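Local coordinates for DNA damage response protein Rtt109, putative (Neosartorya fumigata, PDB 5ZB9) that probably catalyses acetyl-CoA-dependent acetylation of histone lysines, with activity on histone H3, in the response to DNA damage, at residues S238-Q243 against F318-I323; P175-Y180 against A203-I208; M135-A140 against P257-D262; H85-F90 against H127-V132. All blocks are in the same frame, centred on the assembly; numbering follows the deposited sequence.

Contact 1: residues S238-Q243 against F318-I323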
# COMPACT_ATOMS: atom_id res chain seq x y z
N SER A 238 -9.41 -13.54 5.51
CA SER A 238 -9.42 -13.17 6.92
C SER A 238 -8.43 -12.05 7.22
O SER A 238 -7.72 -11.58 6.34
CB SER A 238 -9.12 -14.39 7.80
OG SER A 238 -7.94 -15.04 7.37
N TYR A 239 -8.40 -11.62 8.48
CA TYR A 239 -7.47 -10.61 8.95
C TYR A 239 -6.37 -11.27 9.78
O TYR A 239 -6.65 -11.95 10.76
CB TYR A 239 -8.22 -9.56 9.77
CG TYR A 239 -7.34 -8.51 10.41
CD1 TYR A 239 -6.62 -7.61 9.63
CD2 TYR A 239 -7.26 -8.39 11.79
CE1 TYR A 239 -5.83 -6.65 10.22
CE2 TYR A 239 -6.47 -7.43 12.38
CZ TYR A 239 -5.76 -6.56 11.59
OH TYR A 239 -4.97 -5.60 12.18
N PRO A 240 -5.10 -11.07 9.38
CA PRO A 240 -3.96 -11.76 9.99
C PRO A 240 -3.60 -11.20 11.36
O PRO A 240 -2.47 -10.76 11.56
CB PRO A 240 -2.83 -11.49 8.99
CG PRO A 240 -3.17 -10.12 8.45
CD PRO A 240 -4.68 -10.10 8.35
N LEU A 241 -4.57 -11.23 12.28
CA LEU A 241 -4.45 -10.63 13.61
C LEU A 241 -3.20 -11.02 14.40
O LEU A 241 -2.51 -10.16 14.93
CB LEU A 241 -5.69 -10.99 14.43
CG LEU A 241 -5.64 -10.61 15.91
CD1 LEU A 241 -5.57 -9.09 16.08
CD2 LEU A 241 -6.84 -11.19 16.61
N HIS A 242 -2.91 -12.31 14.47
CA HIS A 242 -1.81 -12.79 15.30
C HIS A 242 -0.44 -12.46 14.75
O HIS A 242 0.54 -12.48 15.49
CB HIS A 242 -1.96 -14.29 15.53
CG HIS A 242 -3.16 -14.63 16.35
ND1 HIS A 242 -4.38 -14.95 15.78
CD2 HIS A 242 -3.36 -14.63 17.69
CE1 HIS A 242 -5.27 -15.17 16.74
NE2 HIS A 242 -4.67 -14.97 17.91
N GLN A 243 -0.36 -12.12 13.46
CA GLN A 243 0.93 -11.72 12.88
C GLN A 243 1.18 -10.22 13.03
O GLN A 243 2.32 -9.77 13.02
CB GLN A 243 0.99 -12.11 11.41
CG GLN A 243 0.87 -13.60 11.15
CD GLN A 243 1.30 -13.97 9.74
OE1 GLN A 243 2.49 -13.94 9.41
NE2 GLN A 243 0.32 -14.31 8.89
N PHE A 318 -10.04 -4.74 1.79
CA PHE A 318 -8.84 -4.49 2.55
C PHE A 318 -7.86 -5.63 2.34
O PHE A 318 -8.21 -6.80 2.52
CB PHE A 318 -9.16 -4.31 4.03
CG PHE A 318 -10.16 -3.22 4.29
CD1 PHE A 318 -9.77 -1.90 4.30
CD2 PHE A 318 -11.49 -3.52 4.50
CE1 PHE A 318 -10.68 -0.89 4.52
CE2 PHE A 318 -12.42 -2.51 4.73
CZ PHE A 318 -12.01 -1.19 4.74
N LEU A 319 -6.64 -5.28 1.97
CA LEU A 319 -5.65 -6.27 1.59
C LEU A 319 -4.38 -6.19 2.45
O LEU A 319 -3.84 -5.10 2.67
CB LEU A 319 -5.31 -6.10 0.12
CG LEU A 319 -4.45 -7.17 -0.52
CD1 LEU A 319 -5.22 -8.46 -0.50
CD2 LEU A 319 -4.15 -6.79 -1.94
N TRP A 320 -3.93 -7.33 2.95
CA TRP A 320 -2.67 -7.40 3.67
C TRP A 320 -1.84 -8.54 3.09
O TRP A 320 -2.26 -9.70 3.11
CB TRP A 320 -2.87 -7.62 5.17
CG TRP A 320 -3.84 -6.65 5.77
CD1 TRP A 320 -3.57 -5.41 6.26
CD2 TRP A 320 -5.25 -6.85 5.93
NE1 TRP A 320 -4.72 -4.82 6.72
CE2 TRP A 320 -5.77 -5.68 6.53
CE3 TRP A 320 -6.13 -7.89 5.63
CZ2 TRP A 320 -7.12 -5.52 6.83
CZ3 TRP A 320 -7.48 -7.74 5.93
CH2 TRP A 320 -7.96 -6.56 6.52
N LEU A 321 -0.68 -8.20 2.54
CA LEU A 321 0.28 -9.21 2.15
C LEU A 321 1.31 -9.31 3.25
O LEU A 321 2.05 -8.35 3.50
CB LEU A 321 0.94 -8.85 0.81
CG LEU A 321 2.13 -9.73 0.44
CD1 LEU A 321 1.70 -11.18 0.20
CD2 LEU A 321 2.84 -9.16 -0.77
N VAL A 322 1.34 -10.44 3.94
CA VAL A 322 2.26 -10.58 5.08
C VAL A 322 3.44 -11.49 4.72
O VAL A 322 3.26 -12.68 4.41
CB VAL A 322 1.55 -11.12 6.33
CG1 VAL A 322 2.53 -11.23 7.50
CG2 VAL A 322 0.37 -10.23 6.71
N ILE A 323 4.63 -10.91 4.77
CA ILE A 323 5.86 -11.60 4.40
C ILE A 323 6.71 -11.95 5.62
O ILE A 323 7.10 -11.07 6.39
CB ILE A 323 6.70 -10.74 3.43
CG1 ILE A 323 5.94 -10.53 2.11
CG2 ILE A 323 8.08 -11.37 3.19
CD1 ILE A 323 6.54 -9.49 1.20
O HOH W 1 1.90 -14.72 6.06
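W320 reaches from its strand into the turn S238-P240, and Y239, P240 and S238 each touch its indole. CB lies 4.1 Å from P240 CG; from there chi1 of -50° sets CG anti to the carbonyl carbon, on the way to the indole. Beyond it CE3 meets P240 CD at 3.8 Å, and CZ3 comes 3.9 Å from the carbonyl O of S238. CZ2 and CH2, on the far side of the six-membered ring, both lie under Y239 CD1, 3.5 Å from CZ2. Y239 thus sets its edge against one face of W320 in a T-shaped stack, ring centres 4.8 Å apart and planes at 68°. The opposite face lies over the backbone of F318. Polar ends are tied elsewhere: W320 NE1 to OH of the modified residue at position 264, Y239 OH to L255 O.

Further along, V322 CG2 touches P240 CG, while CG1 packs on the amide of Q243, 3.3 Å from OE1. Q243 OE1 bonds N324 ND2, and a water links Q243 NE2 to V322 O. P240 centres an inverse gamma turn (L241 N to Y239 O, 2.7 Å) and stands at the N-cap position of helix 241-244, which lies on the central sheet of a p300-like acetyltransferase fold.

Contact 2: residues P175-Y180 against A203-I208; sequences PILREY and ATAFLI
The carbonyl O of A203 lies 3.6 Å from the methyl CD1 of L177 and accepts a hydrogen bond from R234 NH2. The same NH2 also bonds Y180 O and, weakly, L177 O, so one arginine nitrogen gathers carbonyls from both segments. The direct meeting of the two is otherwise apolar. L177 is the last residue of helix 162-177; its CG stands anti to the backbone N (chi1 163°), and the two methyls beyond it divide the strand between them. CD1 lies across the backbone, 3.7 Å from T204 CA and 3.6 Å from A205 N, whereas CD2 packs against A205 CB at 3.8 Å. Y180 meets the start of the segment: its CB is 3.6 Å from A203 CB, with CG and CD1 a little farther from that methyl, and the ring then leads away from the strand to touch V124 of helix 111-127.

A type I turn from L177 to Y180, closed by Y180 N to L177 O at 3.2 Å, brings both side chains to the strand. L321 of strand 317-324 touches L177 as well, and the leucine side chain is about 10 Å from that of R171, a residue that binds CoA in another structure of this protein. One leucine methyl thus rests on the strand's backbone and the other on an alanine methyl, while the nearby carbonyls find their donor in R234; helix end and strand meet by dispersion and share a cation as polar partner.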
# COMPACT_ATOMS: atom_id res chain seq x y z
N PRO A 175 1.84 -11.59 -8.00
CA PRO A 175 3.21 -12.00 -8.35
C PRO A 175 4.23 -11.68 -7.25
O PRO A 175 5.25 -12.38 -7.14
CB PRO A 175 3.52 -11.19 -9.61
CG PRO A 175 2.20 -10.80 -10.15
CD PRO A 175 1.34 -10.57 -8.95
N ILE A 176 3.98 -10.65 -6.46
CA ILE A 176 4.86 -10.37 -5.33
C ILE A 176 4.75 -11.50 -4.34
O ILE A 176 5.76 -12.05 -3.89
CB ILE A 176 4.51 -9.06 -4.63
CG1 ILE A 176 4.46 -7.92 -5.64
CG2 ILE A 176 5.51 -8.76 -3.53
CD1 ILE A 176 4.23 -6.57 -5.00
N LEU A 177 3.50 -11.84 -4.02
CA LEU A 177 3.17 -12.93 -3.11
C LEU A 177 3.89 -14.22 -3.50
O LEU A 177 4.46 -14.90 -2.65
CB LEU A 177 1.65 -13.15 -3.09
CG LEU A 177 1.08 -14.47 -2.53
CD1 LEU A 177 1.28 -14.60 -1.04
CD2 LEU A 177 -0.40 -14.59 -2.88
N ARG A 178 3.89 -14.53 -4.79
CA ARG A 178 4.33 -15.83 -5.24
C ARG A 178 5.83 -15.92 -5.52
O ARG A 178 6.30 -16.93 -6.04
CB ARG A 178 3.53 -16.23 -6.48
CG ARG A 178 2.09 -16.48 -6.13
CD ARG A 178 1.30 -17.00 -7.29
NE ARG A 178 -0.12 -17.05 -6.97
CZ ARG A 178 -0.70 -18.04 -6.30
NH1 ARG A 178 0.02 -19.07 -5.89
NH2 ARG A 178 -2.00 -17.99 -6.05
N GLU A 179 6.58 -14.88 -5.17
CA GLU A 179 8.03 -14.96 -5.15
C GLU A 179 8.50 -15.57 -3.84
O GLU A 179 9.67 -15.89 -3.67
CB GLU A 179 8.65 -13.58 -5.34
CG GLU A 179 8.78 -13.17 -6.80
CD GLU A 179 9.59 -14.17 -7.62
OE1 GLU A 179 8.97 -15.05 -8.27
OE2 GLU A 179 10.84 -14.09 -7.61
N TYR A 180 7.56 -15.74 -2.91
CA TYR A 180 7.86 -16.27 -1.58
C TYR A 180 7.27 -17.65 -1.38
O TYR A 180 6.40 -18.09 -2.14
CB TYR A 180 7.33 -15.32 -0.50
CG TYR A 180 7.95 -13.94 -0.55
CD1 TYR A 180 7.35 -12.91 -1.27
CD2 TYR A 180 9.13 -13.67 0.11
CE1 TYR A 180 7.92 -11.66 -1.32
CE2 TYR A 180 9.71 -12.43 0.07
CZ TYR A 180 9.10 -11.42 -0.65
OH TYR A 180 9.68 -10.17 -0.69
N ALA A 203 5.26 -16.12 2.54
CA ALA A 203 4.20 -15.11 2.51
C ALA A 203 2.81 -15.67 2.24
O ALA A 203 2.65 -16.69 1.56
CB ALA A 203 4.53 -14.06 1.46
N THR A 204 1.81 -14.97 2.76
CA THR A 204 0.41 -15.24 2.48
C THR A 204 -0.30 -13.90 2.25
O THR A 204 0.08 -12.88 2.84
CB THR A 204 -0.28 -16.03 3.64
OG1 THR A 204 0.46 -17.23 3.91
CG2 THR A 204 -1.73 -16.40 3.30
N ALA A 205 -1.31 -13.90 1.38
CA ALA A 205 -2.11 -12.70 1.14
C ALA A 205 -3.47 -12.83 1.81
O ALA A 205 -4.12 -13.89 1.73
CB ALA A 205 -2.28 -12.46 -0.35
N PHE A 206 -3.90 -11.77 2.48
CA PHE A 206 -5.17 -11.76 3.21
C PHE A 206 -6.10 -10.70 2.65
O PHE A 206 -5.69 -9.56 2.42
CB PHE A 206 -4.95 -11.52 4.71
CG PHE A 206 -4.08 -12.56 5.38
CD1 PHE A 206 -2.69 -12.47 5.33
CD2 PHE A 206 -4.65 -13.63 6.06
CE1 PHE A 206 -1.90 -13.42 5.94
CE2 PHE A 206 -3.86 -14.59 6.68
CZ PHE A 206 -2.48 -14.49 6.62
N LEU A 207 -7.36 -11.07 2.43
CA LEU A 207 -8.33 -10.15 1.86
C LEU A 207 -9.64 -10.19 2.63
O LEU A 207 -10.16 -11.27 2.92
CB LEU A 207 -8.59 -10.48 0.39
CG LEU A 207 -9.69 -9.62 -0.25
CD1 LEU A 207 -9.23 -8.18 -0.40
CD2 LEU A 207 -10.19 -10.20 -1.58
N ILE A 208 -10.16 -9.02 2.96
CA ILE A 208 -11.48 -8.91 3.55
C ILE A 208 -12.32 -7.87 2.80
O ILE A 208 -11.89 -6.74 2.59
CB ILE A 208 -11.41 -8.52 5.04
CG1 ILE A 208 -11.03 -9.74 5.88
CG2 ILE A 208 -12.75 -7.99 5.52
CD1 ILE A 208 -11.09 -9.46 7.37

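Contact 3: residues M135-A140 against P257-D262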
# COMPACT_ATOMS: atom_id res chain seq x y z
N MET A 135 4.92 -6.09 5.86
CA MET A 135 3.55 -6.13 5.36
C MET A 135 3.32 -5.13 4.22
O MET A 135 3.75 -3.98 4.29
CB MET A 135 2.57 -5.85 6.49
CG MET A 135 1.14 -5.72 6.04
SD MET A 135 -0.02 -5.65 7.41
CE MET A 135 0.18 -3.96 7.96
N VAL A 136 2.66 -5.59 3.16
CA VAL A 136 2.15 -4.69 2.14
C VAL A 136 0.65 -4.59 2.32
O VAL A 136 -0.03 -5.60 2.44
CB VAL A 136 2.48 -5.16 0.71
CG1 VAL A 136 1.91 -4.17 -0.31
CG2 VAL A 136 3.97 -5.29 0.53
N SER A 137 0.14 -3.37 2.35
CA SER A 137 -1.26 -3.17 2.65
C SER A 137 -1.87 -2.06 1.81
O SER A 137 -1.18 -1.15 1.35
CB SER A 137 -1.42 -2.87 4.15
OG SER A 137 -2.80 -2.79 4.51
N LEU A 138 -3.19 -2.14 1.62
CA LEU A 138 -3.94 -1.14 0.87
C LEU A 138 -5.43 -1.37 1.07
O LEU A 138 -5.84 -2.47 1.44
CB LEU A 138 -3.59 -1.21 -0.63
CG LEU A 138 -3.97 -2.51 -1.36
CD1 LEU A 138 -5.42 -2.48 -1.90
CD2 LEU A 138 -2.98 -2.80 -2.47
N PHE A 139 -6.23 -0.35 0.80
CA PHE A 139 -7.67 -0.57 0.68
C PHE A 139 -8.07 -0.26 -0.75
O PHE A 139 -7.50 0.63 -1.38
CB PHE A 139 -8.46 0.27 1.70
CG PHE A 139 -8.39 1.76 1.47
CD1 PHE A 139 -7.44 2.53 2.12
CD2 PHE A 139 -9.30 2.39 0.62
CE1 PHE A 139 -7.39 3.92 1.93
CE2 PHE A 139 -9.25 3.77 0.42
CZ PHE A 139 -8.30 4.53 1.07
N ALA A 140 -9.02 -1.01 -1.28
CA ALA A 140 -9.40 -0.87 -2.68
C ALA A 140 -10.83 -0.38 -2.80
O ALA A 140 -11.75 -1.03 -2.31
CB ALA A 140 -9.22 -2.18 -3.42
N PRO A 257 -5.07 -1.41 12.10
CA PRO A 257 -4.15 -0.31 11.79
C PRO A 257 -4.86 0.94 11.26
O PRO A 257 -5.84 0.82 10.54
CB PRO A 257 -3.23 -0.92 10.73
CG PRO A 257 -4.08 -1.94 10.05
CD PRO A 257 -5.00 -2.49 11.10
N ARG A 258 -4.35 2.11 11.61
CA ARG A 258 -4.99 3.37 11.22
C ARG A 258 -4.21 4.12 10.14
O ARG A 258 -3.26 4.84 10.42
CB ARG A 258 -5.17 4.25 12.46
CG ARG A 258 -6.12 3.62 13.49
CD ARG A 258 -5.80 4.03 14.92
NE ARG A 258 -6.67 3.36 15.88
CZ ARG A 258 -7.78 3.91 16.40
NH1 ARG A 258 -8.15 5.13 16.04
NH2 ARG A 258 -8.51 3.22 17.26
N PHE A 259 -4.63 3.94 8.89
CA PHE A 259 -3.99 4.57 7.73
C PHE A 259 -4.74 5.83 7.30
O PHE A 259 -5.93 5.97 7.60
CB PHE A 259 -3.93 3.58 6.56
CG PHE A 259 -3.07 2.38 6.82
CD1 PHE A 259 -1.69 2.50 6.90
CD2 PHE A 259 -3.64 1.12 6.98
CE1 PHE A 259 -0.89 1.39 7.13
CE2 PHE A 259 -2.85 0.00 7.21
CZ PHE A 259 -1.47 0.14 7.29
N PRO A 260 -4.05 6.75 6.60
CA PRO A 260 -4.67 7.97 6.05
C PRO A 260 -5.82 7.69 5.09
O PRO A 260 -5.69 6.85 4.20
CB PRO A 260 -3.52 8.64 5.28
CG PRO A 260 -2.29 8.03 5.78
CD PRO A 260 -2.61 6.67 6.29
N ASP A 261 -6.93 8.41 5.27
CA ASP A 261 -8.07 8.38 4.34
C ASP A 261 -8.72 7.00 4.19
O ASP A 261 -9.50 6.78 3.27
CB ASP A 261 -7.64 8.90 2.96
CG ASP A 261 -6.98 10.28 3.04
OD1 ASP A 261 -7.33 11.06 3.95
OD2 ASP A 261 -6.10 10.58 2.19
N ASP A 262 -8.41 6.09 5.10
CA ASP A 262 -8.97 4.75 5.08
C ASP A 262 -10.39 4.73 5.67
O ASP A 262 -10.60 5.19 6.78
CB ASP A 262 -8.05 3.80 5.87
CG ASP A 262 -8.44 2.33 5.74
OD1 ASP A 262 -9.64 1.99 5.67
OD2 ASP A 262 -7.51 1.49 5.74
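F139, S137 and M135, alternate residues of strand 133-140, make a van der Waals contact with a loop folded over one face of the central sheet, partly apolar and partly an aromatic ring against a carboxylate and backbone carbonyls. The largest share falls to F139, whose ring lies against a type II turn from F259 to D262, in which P260 and D261 fill the corner and D261 takes a positive phi of 61°. F139 CZ comes 3.4 Å from D261 O, F139 CE1 lies 3.6 Å from D262 CA, and P260 O sits at the F139 ring edge, near its plane. The D262 side chain runs alongside F139 in the opposite sense: F139 CD1 is 3.8 Å from D262 CG, with ring and carboxylate planes 38° apart. The carboxylate is engaged besides by the backbone N of the modified residue at position 264.

F259 fills the other end. Its CE2 is 3.9 Å from S137 OG, which is bonded to L319 O, and its CZ meets the methyl CE of M135 loosely at 4.5 Å, CE lying at the ring edge. F139 O is hydrogen-bonded to a glycerol, probably from the crystallisation liquor. Strand 317-324 flanks the site, F318 touching F139 and D262, W320 touching M135 and S137; from strand 86-96, F90 stacks on F259, while helix 162-177 covers the other face of the sheet, against V136 and L138.

Contact 4: residues H85-F90 against H127-V132; sequences HLTTIF and HQRPGV
T87, V132 and H127 bury most of the surface where the start of strand 86-96 meets the loop after helix 111-127. T87 is gripped at its hydroxyl: OG1, anti to the carbonyl carbon (chi1 -58°), accepts a hydrogen bond from R129 NH2 at 3.2 Å, 154° at the hydrogen and tilted 15° out of the guanidinium plane. That nitrogen also bonds T83 O, and L86 O lies in plane at the guanidinium edge, 3.6 Å from R129 NH2. A water at 3.3 Å ties T87 OG1 to R129 N and V132 O; a second, weakly held by OG1, donates to H127 O at 2.7 Å.

V132 closes a type II turn from R129, its N bonded to R129 O. Its CG1 rests 3.7 Å from H85 O and also lies over one face of the R129 guanidinium, so the methyl touches both the H85 carbonyl and the arginine. H127 adds a looser touch, CB 4.4 Å from T87 CG2, and its ring meets that of H55. The loop is the return leg of a beta-alpha-beta crossover: helix 111-127 comes down on I89 through L123 and V124, and strand 133-140 then runs parallel beside 86-96, T87 pairing with R133 and M135.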
# COMPACT_ATOMS: atom_id res chain seq x y z
N HIS A 85 9.39 -3.99 15.24
CA HIS A 85 8.98 -5.35 14.89
C HIS A 85 8.15 -5.50 13.60
O HIS A 85 7.82 -6.62 13.21
CB HIS A 85 8.20 -5.97 16.05
CG HIS A 85 9.01 -6.10 17.30
ND1 HIS A 85 10.22 -6.77 17.34
CD2 HIS A 85 8.80 -5.64 18.55
CE1 HIS A 85 10.71 -6.72 18.56
NE2 HIS A 85 9.87 -6.04 19.32
N LEU A 86 7.85 -4.40 12.93
CA LEU A 86 7.06 -4.47 11.70
C LEU A 86 7.44 -3.38 10.70
O LEU A 86 7.58 -2.21 11.07
CB LEU A 86 5.57 -4.36 12.02
CG LEU A 86 4.57 -4.54 10.88
CD1 LEU A 86 4.65 -5.95 10.27
CD2 LEU A 86 3.16 -4.23 11.36
N THR A 87 7.63 -3.79 9.45
CA THR A 87 7.68 -2.86 8.32
C THR A 87 6.34 -2.91 7.59
O THR A 87 5.87 -3.99 7.23
CB THR A 87 8.80 -3.17 7.32
OG1 THR A 87 10.07 -3.16 7.98
CG2 THR A 87 8.82 -2.13 6.20
N THR A 88 5.74 -1.75 7.37
CA THR A 88 4.47 -1.70 6.65
C THR A 88 4.58 -0.84 5.41
O THR A 88 4.88 0.35 5.49
CB THR A 88 3.33 -1.17 7.53
OG1 THR A 88 3.18 -2.02 8.66
CG2 THR A 88 2.03 -1.14 6.75
N ILE A 89 4.35 -1.45 4.26
CA ILE A 89 4.31 -0.73 3.00
C ILE A 89 2.85 -0.50 2.57
O ILE A 89 2.15 -1.42 2.16
CB ILE A 89 5.08 -1.49 1.93
CG1 ILE A 89 6.54 -1.66 2.39
CG2 ILE A 89 5.03 -0.75 0.61
CD1 ILE A 89 7.40 -2.36 1.37
N PHE A 90 2.41 0.75 2.69
CA PHE A 90 1.01 1.09 2.47
C PHE A 90 0.82 1.97 1.25
O PHE A 90 1.47 3.01 1.12
CB PHE A 90 0.43 1.79 3.70
CG PHE A 90 -0.96 2.32 3.50
CD1 PHE A 90 -2.04 1.46 3.45
CD2 PHE A 90 -1.19 3.68 3.35
CE1 PHE A 90 -3.34 1.94 3.26
CE2 PHE A 90 -2.47 4.17 3.16
CZ PHE A 90 -3.55 3.30 3.11
N HIS A 127 13.40 -2.44 1.72
CA HIS A 127 13.01 -2.06 3.08
C HIS A 127 12.86 -3.27 3.97
O HIS A 127 12.63 -3.15 5.17
CB HIS A 127 11.72 -1.24 3.05
CG HIS A 127 11.90 0.10 2.42
ND1 HIS A 127 12.14 1.25 3.16
CD2 HIS A 127 11.96 0.48 1.12
CE1 HIS A 127 12.30 2.27 2.34
NE2 HIS A 127 12.19 1.83 1.10
N GLN A 128 12.99 -4.44 3.35
CA GLN A 128 13.06 -5.70 4.08
C GLN A 128 14.22 -5.70 5.06
O GLN A 128 15.36 -5.50 4.68
CB GLN A 128 13.19 -6.85 3.08
CG GLN A 128 13.22 -8.22 3.73
CD GLN A 128 11.93 -8.54 4.43
OE1 GLN A 128 11.79 -8.31 5.64
NE2 GLN A 128 10.97 -9.07 3.68
N ARG A 129 13.93 -5.91 6.34
CA ARG A 129 14.97 -6.03 7.36
C ARG A 129 15.07 -7.48 7.80
O ARG A 129 14.06 -8.18 7.84
CB ARG A 129 14.67 -5.14 8.56
CG ARG A 129 14.97 -3.68 8.36
CD ARG A 129 14.61 -2.90 9.61
NE ARG A 129 13.17 -2.70 9.72
CZ ARG A 129 12.52 -2.55 10.87
NH1 ARG A 129 13.17 -2.60 12.02
NH2 ARG A 129 11.20 -2.36 10.86
N PRO A 130 16.29 -7.94 8.11
CA PRO A 130 16.52 -9.32 8.58
C PRO A 130 15.75 -9.64 9.86
O PRO A 130 15.84 -8.89 10.84
CB PRO A 130 18.02 -9.36 8.84
CG PRO A 130 18.58 -8.27 8.00
CD PRO A 130 17.55 -7.19 7.98
N GLY A 131 14.99 -10.73 9.84
CA GLY A 131 14.23 -11.15 11.01
C GLY A 131 12.98 -10.34 11.33
O GLY A 131 12.26 -10.67 12.26
N VAL A 132 12.72 -9.28 10.56
CA VAL A 132 11.56 -8.42 10.83
C VAL A 132 10.43 -8.64 9.82
O VAL A 132 10.62 -8.48 8.62
CB VAL A 132 11.96 -6.94 10.82
CG1 VAL A 132 10.72 -6.06 10.99
CG2 VAL A 132 12.99 -6.67 11.91
O HOH W 2 11.26 -6.15 7.27
O HOH W 3 12.35 -1.04 6.82

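From the N terminus, contact 4 closes first, joining strand 86-96 to the loop that follows helix 111-127. The chain then enters strand 133-140, where contact 3 opens a long loop that shuts only at 257-262. Contact 2 falls wholly within that span, tying the end of helix 162-177 to strand 202-208. Contact 1 begins at 238, before contact 3 has closed, and ends on strand 317-324, so these two cross. In the sheet the strands run in the order 86-96, 133-140, 317-324, 202-208: M135 N and O pair with T87 and I89, V136 O with L321, W320 O with F206. All four contacts therefore bear on one continuous sheet.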